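Local coordinates for protein elongation factor G (PDB 2DY1) that binds GTP with a magnesium ion and probably hydrolyses it to drive translocation on the ribosome, at residues Arg307-Ser315 against Val323-Pro331. Residues are numbered along the deposited sequence; the frame is centred on the assembly and turned at random.
Sequences RGRLKPGDS and VRLPHLYVP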
loop_
_atom_site.group_PDB
_atom_site.type_symbol
_atom_site.label_atom_id
_atom_site.label_comp_id
_atom_site.label_asym_id
_atom_site.label_seq_id
_atom_site.Cartn_x
_atom_site.Cartn_y
_atom_site.Cartn_z
ATOM N N ARG A 307 -2.904 -22.087 -11.954
ATOM C CA ARG A 307 -2.950 -23.108 -12.991
ATOM C C ARG A 307 -2.722 -24.424 -12.330
ATOM O O ARG A 307 -2.066 -24.480 -11.302
ATOM C CB ARG A 307 -1.811 -22.856 -13.990
ATOM C CG ARG A 307 -1.861 -23.683 -15.289
ATOM C CD ARG A 307 -0.724 -23.247 -16.214
ATOM N NE ARG A 307 0.590 -23.501 -15.625
ATOM C CZ ARG A 307 1.698 -22.858 -15.964
ATOM N NH1 ARG A 307 1.661 -21.910 -16.893
ATOM N NH2 ARG A 307 2.842 -23.163 -15.371
ATOM N N GLY A 308 -3.279 -25.471 -12.925
ATOM C CA GLY A 308 -3.081 -26.804 -12.395
ATOM C C GLY A 308 -4.157 -27.278 -11.457
ATOM O O GLY A 308 -5.124 -26.577 -11.177
ATOM N N ARG A 309 -3.987 -28.494 -10.966
ATOM C CA ARG A 309 -4.947 -29.080 -10.073
ATOM C C ARG A 309 -4.191 -29.699 -8.905
ATOM O O ARG A 309 -3.038 -30.118 -9.044
ATOM C CB ARG A 309 -5.767 -30.129 -10.842
ATOM C CG ARG A 309 -6.797 -30.887 -10.034
ATOM C CD ARG A 309 -7.785 -31.610 -10.949
ATOM N NE ARG A 309 -8.646 -32.509 -10.187
ATOM C CZ ARG A 309 -8.260 -33.700 -9.737
ATOM N NH1 ARG A 309 -7.031 -34.136 -9.984
ATOM N NH2 ARG A 309 -9.092 -34.443 -9.022
ATOM N N LEU A 310 -4.821 -29.717 -7.740
ATOM C CA LEU A 310 -4.194 -30.316 -6.571
ATOM C C LEU A 310 -5.131 -31.234 -5.821
ATOM O O LEU A 310 -6.355 -31.032 -5.780
ATOM C CB LEU A 310 -3.714 -29.244 -5.593
ATOM C CG LEU A 310 -2.611 -28.305 -6.065
ATOM C CD1 LEU A 310 -2.443 -27.179 -5.056
ATOM C CD2 LEU A 310 -1.302 -29.078 -6.206
ATOM N N LYS A 311 -4.534 -32.267 -5.231
ATOM C CA LYS A 311 -5.259 -33.218 -4.406
ATOM C C LYS A 311 -4.578 -33.256 -3.045
ATOM O O LYS A 311 -3.400 -32.910 -2.928
ATOM C CB LYS A 311 -5.216 -34.609 -5.036
ATOM C CG LYS A 311 -6.095 -34.738 -6.271
ATOM C CD LYS A 311 -5.810 -36.045 -7.000
ATOM C CE LYS A 311 -6.151 -37.263 -6.139
ATOM N NZ LYS A 311 -5.588 -38.528 -6.697
ATOM N N PRO A 312 -5.297 -33.688 -1.998
ATOM C CA PRO A 312 -4.693 -33.757 -0.664
ATOM C C PRO A 312 -3.464 -34.680 -0.713
ATOM O O PRO A 312 -3.509 -35.742 -1.343
ATOM C CB PRO A 312 -5.822 -34.336 0.195
ATOM C CG PRO A 312 -7.064 -33.826 -0.494
ATOM C CD PRO A 312 -6.727 -34.046 -1.958
ATOM N N GLY A 313 -2.379 -34.252 -0.079
ATOM C CA GLY A 313 -1.162 -35.047 -0.091
ATOM C C GLY A 313 -0.150 -34.589 -1.126
ATOM O O GLY A 313 1.005 -35.024 -1.107
ATOM N N ASP A 314 -0.571 -33.720 -2.041
ATOM C CA ASP A 314 0.343 -33.195 -3.057
ATOM C C ASP A 314 1.322 -32.200 -2.453
ATOM O O ASP A 314 1.125 -31.715 -1.339
ATOM C CB ASP A 314 -0.437 -32.505 -4.177
ATOM C CG ASP A 314 -1.176 -33.486 -5.049
ATOM O OD1 ASP A 314 -1.896 -33.043 -5.964
ATOM O OD2 ASP A 314 -1.025 -34.712 -4.827
ATOM N N SER A 315 2.383 -31.918 -3.195
ATOM C CA SER A 315 3.418 -30.979 -2.780
ATOM C C SER A 315 3.710 -29.986 -3.896
ATOM O O SER A 315 3.511 -30.280 -5.075
ATOM C CB SER A 315 4.729 -31.719 -2.459
ATOM O OG SER A 315 4.641 -32.435 -1.252
ATOM N N VAL A 323 6.679 -27.879 -0.280
ATOM C CA VAL A 323 5.576 -27.507 0.582
ATOM C C VAL A 323 4.516 -28.583 0.427
ATOM O O VAL A 323 3.853 -28.650 -0.612
ATOM C CB VAL A 323 4.977 -26.149 0.156
ATOM C CG1 VAL A 323 3.743 -25.818 0.998
ATOM C CG2 VAL A 323 6.039 -25.071 0.283
ATOM N N ARG A 324 4.349 -29.435 1.438
ATOM C CA ARG A 324 3.315 -30.462 1.332
ATOM C C ARG A 324 1.973 -29.971 1.872
ATOM O O ARG A 324 1.909 -29.211 2.850
ATOM C CB ARG A 324 3.716 -31.753 2.059
ATOM C CG ARG A 324 2.777 -32.914 1.735
ATOM C CD ARG A 324 3.377 -34.260 2.096
ATOM N NE ARG A 324 2.543 -35.370 1.638
ATOM C CZ ARG A 324 1.574 -35.937 2.353
ATOM N NH1 ARG A 324 1.301 -35.505 3.576
ATOM N NH2 ARG A 324 0.884 -36.945 1.844
ATOM N N LEU A 325 0.906 -30.427 1.230
ATOM C CA LEU A 325 -0.466 -30.045 1.577
ATOM C C LEU A 325 -1.278 -31.297 1.868
ATOM O O LEU A 325 -2.040 -31.764 1.035
ATOM C CB LEU A 325 -1.090 -29.277 0.402
ATOM C CG LEU A 325 -0.393 -27.973 -0.022
ATOM C CD1 LEU A 325 -1.085 -27.368 -1.237
ATOM C CD2 LEU A 325 -0.408 -26.986 1.136
ATOM N N PRO A 326 -1.113 -31.868 3.071
ATOM C CA PRO A 326 -1.856 -33.079 3.422
ATOM C C PRO A 326 -3.367 -32.871 3.411
ATOM O O PRO A 326 -4.135 -33.803 3.137
ATOM C CB PRO A 326 -1.287 -33.446 4.799
ATOM C CG PRO A 326 -0.848 -32.132 5.356
ATOM C CD PRO A 326 -0.225 -31.444 4.164
ATOM N N HIS A 327 -3.786 -31.642 3.697
ATOM C CA HIS A 327 -5.202 -31.288 3.673
ATOM C C HIS A 327 -5.334 -30.003 2.871
ATOM O O HIS A 327 -4.459 -29.130 2.919
ATOM C CB HIS A 327 -5.741 -31.050 5.088
ATOM C CG HIS A 327 -5.685 -32.258 5.969
ATOM N ND1 HIS A 327 -6.650 -33.242 5.948
ATOM C CD2 HIS A 327 -4.750 -32.665 6.860
ATOM C CE1 HIS A 327 -6.309 -34.206 6.784
ATOM N NE2 HIS A 327 -5.160 -33.882 7.348
ATOM N N LEU A 328 -6.412 -29.907 2.109
ATOM C CA LEU A 328 -6.681 -28.717 1.311
ATOM C C LEU A 328 -7.853 -28.000 1.961
ATOM O O LEU A 328 -8.846 -28.637 2.300
ATOM C CB LEU A 328 -7.068 -29.103 -0.117
ATOM C CG LEU A 328 -6.006 -29.903 -0.892
ATOM C CD1 LEU A 328 -6.530 -30.211 -2.274
ATOM C CD2 LEU A 328 -4.698 -29.118 -0.988
ATOM N N TYR A 329 -7.733 -26.680 2.135
ATOM C CA TYR A 329 -8.819 -25.905 2.736
ATOM C C TYR A 329 -9.093 -24.657 1.927
ATOM O O TYR A 329 -8.153 -24.021 1.454
ATOM C CB TYR A 329 -8.446 -25.411 4.138
ATOM C CG TYR A 329 -8.065 -26.472 5.125
ATOM C CD1 TYR A 329 -9.036 -27.159 5.837
ATOM C CD2 TYR A 329 -6.730 -26.798 5.332
ATOM C CE1 TYR A 329 -8.680 -28.162 6.741
ATOM C CE2 TYR A 329 -6.365 -27.784 6.228
ATOM C CZ TYR A 329 -7.349 -28.461 6.925
ATOM O OH TYR A 329 -6.977 -29.443 7.811
ATOM N N VAL A 330 -10.370 -24.319 1.793
ATOM C CA VAL A 330 -10.781 -23.093 1.115
ATOM C C VAL A 330 -11.242 -22.192 2.255
ATOM O O VAL A 330 -11.994 -22.619 3.132
ATOM C CB VAL A 330 -11.953 -23.328 0.155
ATOM C CG1 VAL A 330 -12.544 -22.004 -0.250
ATOM C CG2 VAL A 330 -11.473 -24.081 -1.110
ATOM N N PRO A 331 -10.806 -20.924 2.252
ATOM C CA PRO A 331 -11.203 -20.000 3.316
ATOM C C PRO A 331 -12.517 -19.284 3.042
ATOM O O PRO A 331 -12.867 -19.006 1.897
ATOM C CB PRO A 331 -10.047 -19.018 3.374
ATOM C CG PRO A 331 -9.558 -18.971 1.958
ATOM C CD PRO A 331 -9.751 -20.356 1.398
#
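Gly313 and Asp314 are hydrogen-bonded through their backbones to Leu325 in the antiparallel beta hairpin of strands 314-316 and 323-332, in domain 2, the beta-barrel domain that translational GTPases share. Two backbone hydrogen bonds join the two segments. Gly313 N gives its hydrogen to Leu325 O at 2.7 Å, while Leu325 N reaches Asp314 O at 2.9 Å. One residue on, Ser315 and Arg324 form a non-hydrogen-bonded pair, and Ser315 CA lies 3.2 Å from Val323 O in a CA-H...O contact.

The chain enters the hairpin through a type II turn from Lys311 to Asp314. Pro312 supplies the fixed phi needed at its second position, and Gly313 the positive phi of its third, where a side chain would strike the preceding carbonyl. The carboxylate of Asp314 reaches back across the turn: its OD1 accepts Lys311 N at 2.8 Å, the amide approaching from above the carboxylate plane. A short acidic side chain suits this place, since it can accept the amide of the turn's first residue from the fourth.

Beneath the turn, leucines form the apolar layer. Leu328 points its CD1 methyl at the Lys311-Pro312 peptide and meets Pro312 CD at 3.9 Å, the two side chains crossing nearly at right angles. Leu310 and Leu325 touch through their CD1 methyls alone. Leu310 also packs on Leu305 and Leu328 on Val339, so branched aliphatic groups suit this buried side, which ties the turn to strands 298-307 and 335-343.

On the other face, the exposed Arg324 reaches past Ser315 toward the turn. With CG anti to the backbone N (chi1 -169°) and the chain extended to NE, its aliphatic part passes Ser315 OG, and its guanidinium lays one face over Gly313 CA, which sits 3.4 Å from Arg324 NH2.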